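Local coordinates for C24 protein (Bizionia argentinensis JUB59, PDB 6OV6) that probably forms the receptor-binding tip of a temperate bacteriophage's long tail fibre, a trimeric, manganese-binding protein whose exact function is not established, at residues K39-C45 with W111-L117; N30-E34 with Y58-V63. One frame throughout, in Å; residues are numbered along the deposited sequence.

Contact 1. Residues K39-C45 with W111-L117; sequences KAIIKGC and WAEFAKL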
loop_
_atom_site.group_PDB
_atom_site.type_symbol
_atom_site.label_atom_id
_atom_site.label_comp_id
_atom_site.label_asym_id
_atom_site.label_seq_id
_atom_site.Cartn_x
_atom_site.Cartn_y
_atom_site.Cartn_z
ATOM N N LYS A 39 14.094 5.373 38.809
ATOM C CA LYS A 39 15.144 6.260 38.276
ATOM C C LYS A 39 14.614 7.244 37.247
ATOM O O LYS A 39 15.268 7.549 36.250
ATOM C CB LYS A 39 16.396 5.476 37.779
ATOM C CG LYS A 39 17.094 4.727 38.905
ATOM C CD LYS A 39 18.129 3.739 38.365
ATOM C CE LYS A 39 18.555 2.778 39.449
ATOM N NZ LYS A 39 19.431 1.707 38.906
ATOM N N ALA A 40 13.459 7.818 37.562
ATOM C CA ALA A 40 12.866 8.805 36.689
ATOM C C ALA A 40 13.265 10.175 37.164
ATOM O O ALA A 40 13.407 10.420 38.374
ATOM C CB ALA A 40 11.360 8.691 36.731
ATOM N N ILE A 41 13.416 11.071 36.203
ATOM C CA ILE A 41 13.544 12.494 36.436
ATOM C C ILE A 41 12.079 12.949 36.400
ATOM O O ILE A 41 11.424 12.851 35.355
ATOM C CB ILE A 41 14.400 13.223 35.369
ATOM C CG1 ILE A 41 15.883 12.781 35.463
ATOM C CG2 ILE A 41 14.219 14.760 35.557
ATOM C CD1 ILE A 41 16.781 13.236 34.309
ATOM N N ILE A 42 11.561 13.393 37.549
ATOM C CA ILE A 42 10.172 13.807 37.674
ATOM C C ILE A 42 10.015 15.240 37.154
ATOM O O ILE A 42 9.072 15.532 36.414
ATOM C CB ILE A 42 9.693 13.686 39.166
ATOM C CG1 ILE A 42 9.847 12.244 39.741
ATOM C CG2 ILE A 42 8.263 14.270 39.367
ATOM C CD1 ILE A 42 8.979 11.121 39.126
ATOM N N LYS A 43 10.931 16.125 37.573
ATOM C CA LYS A 43 10.910 17.532 37.230
ATOM C C LYS A 43 12.344 18.080 37.201
ATOM O O LYS A 43 13.189 17.618 37.958
ATOM C CB LYS A 43 10.068 18.260 38.299
ATOM C CG LYS A 43 9.700 19.701 37.960
ATOM C CD LYS A 43 8.955 20.345 39.130
ATOM C CE LYS A 43 8.777 21.837 38.922
ATOM N NZ LYS A 43 7.881 22.142 37.766
ATOM N N GLY A 44 12.590 19.066 36.335
ATOM C CA GLY A 44 13.875 19.752 36.226
ATOM C C GLY A 44 15.000 18.870 35.746
ATOM O O GLY A 44 14.795 18.031 34.860
ATOM N N CYS A 45 16.201 19.028 36.351
ATOM C CA CYS A 45 17.414 18.285 35.964
ATOM C C CYS A 45 17.716 18.450 34.475
ATOM O O CYS A 45 18.023 17.478 33.782
ATOM C CB CYS A 45 17.353 16.815 36.386
ATOM S SG CYS A 45 16.725 16.570 38.061
ATOM N N TRP A 111 24.220 8.141 36.451
ATOM C CA TRP A 111 23.236 9.163 36.085
ATOM C C TRP A 111 22.551 8.866 34.744
ATOM O O TRP A 111 21.394 9.224 34.580
ATOM C CB TRP A 111 23.873 10.557 36.089
ATOM C CG TRP A 111 22.972 11.719 35.753
ATOM C CD1 TRP A 111 23.197 12.670 34.798
ATOM C CD2 TRP A 111 21.751 12.100 36.418
ATOM N NE1 TRP A 111 22.200 13.616 34.825
ATOM C CE2 TRP A 111 21.292 13.287 35.800
ATOM C CE3 TRP A 111 20.985 11.539 37.458
ATOM C CZ2 TRP A 111 20.104 13.925 36.185
ATOM C CZ3 TRP A 111 19.845 12.205 37.879
ATOM C CH2 TRP A 111 19.413 13.384 37.249
ATOM N N ALA A 112 23.243 8.176 33.818
ATOM C CA ALA A 112 22.705 7.800 32.497
ATOM C C ALA A 112 21.492 6.848 32.611
ATOM O O ALA A 112 20.701 6.739 31.672
ATOM C CB ALA A 112 23.794 7.162 31.653
ATOM N N GLU A 113 21.329 6.195 33.773
ATOM C CA GLU A 113 20.191 5.306 34.057
ATOM C C GLU A 113 18.902 6.101 34.377
ATOM O O GLU A 113 17.814 5.519 34.407
ATOM C CB GLU A 113 20.530 4.350 35.193
ATOM C CG GLU A 113 21.516 3.266 34.783
ATOM C CD GLU A 113 21.981 2.351 35.900
ATOM O OE1 GLU A 113 21.331 2.320 36.973
ATOM O OE2 GLU A 113 22.983 1.632 35.681
ATOM N N PHE A 114 19.033 7.420 34.623
ATOM C CA PHE A 114 17.910 8.304 34.897
ATOM C C PHE A 114 17.342 8.819 33.595
ATOM O O PHE A 114 18.093 9.255 32.712
ATOM C CB PHE A 114 18.283 9.445 35.851
ATOM C CG PHE A 114 18.435 8.985 37.281
ATOM C CD1 PHE A 114 17.478 9.304 38.234
ATOM C CD2 PHE A 114 19.554 8.256 37.680
ATOM C CE1 PHE A 114 17.622 8.882 39.552
ATOM C CE2 PHE A 114 19.705 7.847 39.001
ATOM C CZ PHE A 114 18.743 8.175 39.933
ATOM N N ALA A 115 16.028 8.706 33.449
ATOM C CA ALA A 115 15.356 9.108 32.214
ATOM C C ALA A 115 14.419 10.289 32.389
ATOM O O ALA A 115 13.697 10.382 33.375
ATOM C CB ALA A 115 14.609 7.927 31.615
ATOM N N LYS A 116 14.431 11.187 31.406
ATOM C CA LYS A 116 13.522 12.326 31.380
ATOM C C LYS A 116 12.220 11.752 30.780
ATOM O O LYS A 116 12.279 10.814 29.980
ATOM C CB LYS A 116 14.099 13.429 30.473
ATOM C CG LYS A 116 13.549 14.823 30.758
ATOM C CD LYS A 116 14.414 15.583 31.757
ATOM C CE LYS A 116 13.901 16.982 31.964
ATOM N NZ LYS A 116 12.767 17.028 32.924
ATOM N N LEU A 117 11.063 12.261 31.186
ATOM C CA LEU A 117 9.817 11.697 30.679
ATOM C C LEU A 117 9.033 12.595 29.753
ATOM O O LEU A 117 9.157 13.816 29.828
ATOM C CB LEU A 117 8.909 11.322 31.865
ATOM C CG LEU A 117 9.560 10.545 32.996
ATOM C CD1 LEU A 117 8.812 10.753 34.278
ATOM C CD2 LEU A 117 9.750 9.073 32.621
HETATM O O HOH W 1 11.290 14.293 33.100
#
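Two backbone hydrogen bonds pair these segments briefly as parallel strands, 115-116 being short and weakly bonded: Ala115 N to Lys39 O (3.1 Å) and Ile41 N to Ala115 O (2.9 Å), so Ala115 bonds on both sides of Ala40. Lys39, its side chain extended, reaches Glu113 in a salt bridge (NZ to OE1, 2.8 Å), while Lys116 NZ donates to Gly44 O (3.0 Å), and one water links Ile41 O, Lys116 NZ and Leu117 N. Just past the corner at Lys43, Gly44 takes a positive phi (66°), which favours glycine. Lys39 CB sits 3.9 Å above the centroid of the Phe114 ring, a CH-pi contact. Ile41 packs beside Phe114 (CG1 to CB, 4.1 Å) and Trp111 (CD1 to CZ2, 3.9 Å), and small Ala40 leaves room for Leu117. Strand 40-42 is flanked across from 115-116 by antiparallel strand 51-59, where a G1 bulge sets Lys39 and Ala40 against Tyr58; Trp111 stacks on Phe66, and Phe114 packs on Val75 of strand 74-81.

Contact 2. Residues N30-E34 with Y58-V63; sequences NALGE and YINGEV
Residues 30-32 are 3-10, and helical backbone angles continue through Glu34; Gly33 N bonds to Asn30 O and Glu34 N to Ala31 O, both at 2.9 Å. Facing them is a beta hairpin, strands ending at Ile59 and starting at Glu62, closed by a type I' turn in which Asn60 and Gly61 take positive phi, conformations that Asn and Gly tolerate well. The closest CA pairs are Asn30-Glu62 (5.4 Å) and Gly33-Tyr58 (5.9 Å). Tyr58, chi1 t and chi2 70°, lays its ring under Gly33, whose CA stands 3.5 Å from the centroid, 7° off the normal: a CH-pi contact. Any CB here would strike the ring, hence glycine. This tyrosine thus fastens the hairpin of the sheet to the segment following helix 19-27. Glu34 folds back with chi1 -80°, chi2 -46° and chi3 -56°, so that OE2 accepts a very short bond from Tyr58 OH (2.5 Å); a water joins OE2 to Gly61 N, weakly at the latter. Asn30, chi1 m and chi2 -72°, directs OD1 to Val63 N (3.0 Å), and a second water bridges OD1 and Val63 O, while ND2 is held by Ser27 O. Val63, chi1 t, packs against Val28 of the second subunit.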
loop_
_atom_site.group_PDB
_atom_site.type_symbol
_atom_site.label_atom_id
_atom_site.label_comp_id
_atom_site.label_asym_id
_atom_site.label_seq_id
_atom_site.Cartn_x
_atom_site.Cartn_y
_atom_site.Cartn_z
ATOM N N ASN A 30 4.630 8.559 47.819
ATOM C CA ASN A 30 5.896 8.209 47.154
ATOM C C ASN A 30 5.643 7.160 46.112
ATOM O O ASN A 30 6.304 7.187 45.080
ATOM C CB ASN A 30 6.900 7.649 48.155
ATOM C CG ASN A 30 7.519 8.713 48.993
ATOM O OD1 ASN A 30 8.333 9.502 48.507
ATOM N ND2 ASN A 30 7.124 8.761 50.269
ATOM N N ALA A 31 4.691 6.220 46.373
ATOM C CA ALA A 31 4.352 5.152 45.420
ATOM C C ALA A 31 3.939 5.707 44.052
ATOM O O ALA A 31 4.130 5.028 43.056
ATOM C CB ALA A 31 3.272 4.225 45.983
ATOM N N LEU A 32 3.432 6.951 43.994
ATOM C CA LEU A 32 3.063 7.628 42.738
ATOM C C LEU A 32 4.240 7.784 41.779
ATOM O O LEU A 32 4.031 7.895 40.566
ATOM C CB LEU A 32 2.305 8.955 42.965
ATOM C CG LEU A 32 0.917 8.833 43.654
ATOM C CD1 LEU A 32 0.466 10.152 44.198
ATOM C CD2 LEU A 32 -0.148 8.271 42.718
ATOM N N GLY A 33 5.466 7.757 42.311
ATOM C CA GLY A 33 6.658 7.767 41.463
ATOM C C GLY A 33 6.747 6.534 40.575
ATOM O O GLY A 33 7.335 6.597 39.491
ATOM N N GLU A 34 6.103 5.409 40.989
ATOM C CA GLU A 34 6.053 4.177 40.181
ATOM C C GLU A 34 5.358 4.424 38.841
ATOM O O GLU A 34 5.613 3.685 37.895
ATOM C CB GLU A 34 5.336 3.013 40.906
ATOM C CG GLU A 34 6.181 2.282 41.916
ATOM C CD GLU A 34 7.585 1.888 41.509
ATOM O OE1 GLU A 34 7.758 1.187 40.491
ATOM O OE2 GLU A 34 8.510 2.206 42.284
ATOM N N TYR A 58 13.013 10.133 41.303
ATOM C CA TYR A 58 12.355 9.019 41.992
ATOM C C TYR A 58 13.285 7.819 41.939
ATOM O O TYR A 58 13.666 7.398 40.847
ATOM C CB TYR A 58 11.027 8.678 41.313
ATOM C CG TYR A 58 10.332 7.492 41.944
ATOM C CD1 TYR A 58 9.771 7.583 43.214
ATOM C CD2 TYR A 58 10.213 6.283 41.260
ATOM C CE1 TYR A 58 9.119 6.493 43.797
ATOM C CE2 TYR A 58 9.546 5.197 41.823
ATOM C CZ TYR A 58 8.996 5.309 43.091
ATOM O OH TYR A 58 8.313 4.254 43.652
ATOM N N ILE A 59 13.702 7.301 43.107
ATOM C CA ILE A 59 14.607 6.135 43.175
ATOM C C ILE A 59 14.110 5.241 44.263
ATOM O O ILE A 59 13.881 5.708 45.386
ATOM C CB ILE A 59 16.109 6.474 43.508
ATOM C CG1 ILE A 59 16.580 7.762 42.860
ATOM C CG2 ILE A 59 17.046 5.265 43.230
ATOM C CD1 ILE A 59 17.803 8.381 43.497
ATOM N N ASN A 60 14.004 3.943 43.952
ATOM C CA ASN A 60 13.647 2.888 44.901
ATOM C C ASN A 60 12.561 3.273 45.920
ATOM O O ASN A 60 12.801 3.253 47.138
ATOM C CB ASN A 60 14.920 2.387 45.598
ATOM C CG ASN A 60 15.964 1.823 44.670
ATOM O OD1 ASN A 60 15.683 1.366 43.554
ATOM N ND2 ASN A 60 17.196 1.884 45.105
ATOM N N GLY A 61 11.400 3.654 45.394
ATOM C CA GLY A 61 10.235 3.975 46.198
ATOM C C GLY A 61 10.217 5.330 46.864
ATOM O O GLY A 61 9.278 5.610 47.597
ATOM N N GLU A 62 11.239 6.191 46.627
ATOM C CA GLU A 62 11.246 7.522 47.256
ATOM C C GLU A 62 11.352 8.632 46.241
ATOM O O GLU A 62 12.198 8.564 45.337
ATOM C CB GLU A 62 12.424 7.682 48.249
ATOM C CG GLU A 62 12.481 6.659 49.363
ATOM C CD GLU A 62 13.578 6.984 50.355
ATOM O OE1 GLU A 62 14.652 6.347 50.278
ATOM O OE2 GLU A 62 13.425 7.984 51.090
ATOM N N VAL A 63 10.589 9.704 46.474
ATOM C CA VAL A 63 10.636 10.919 45.676
ATOM C C VAL A 63 11.649 11.834 46.389
ATOM O O VAL A 63 11.491 12.094 47.595
ATOM C CB VAL A 63 9.241 11.593 45.545
ATOM C CG1 VAL A 63 9.326 12.923 44.801
ATOM C CG2 VAL A 63 8.214 10.670 44.895
HETATM O O HOH W 2 9.979 10.977 49.816
HETATM O O HOH W 3 11.130 2.217 42.733
#

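The centres of contacts 1 and 2 lie 12 Å apart, in the N-terminal part of an elongated chain and away from its manganese site. Along the sequence their segments alternate, 30-34, 39-45, 58-63, then 111-117, so the two contacts cross along the chain. They share one mixed sheet: strand 40-42 lies between 115-116 and 51-59, and the latter runs into the hairpin of contact 2. Ala40 O to Tyr58 N, 3.0 Å, is a probable hydrogen bond joining them directly, and Phe114 packs on Ile59. Both also meet other subunits: Lys43 forms a salt bridge with Glu34 of the second subunit, so the sheet and its covering segment contribute to trimer assembly.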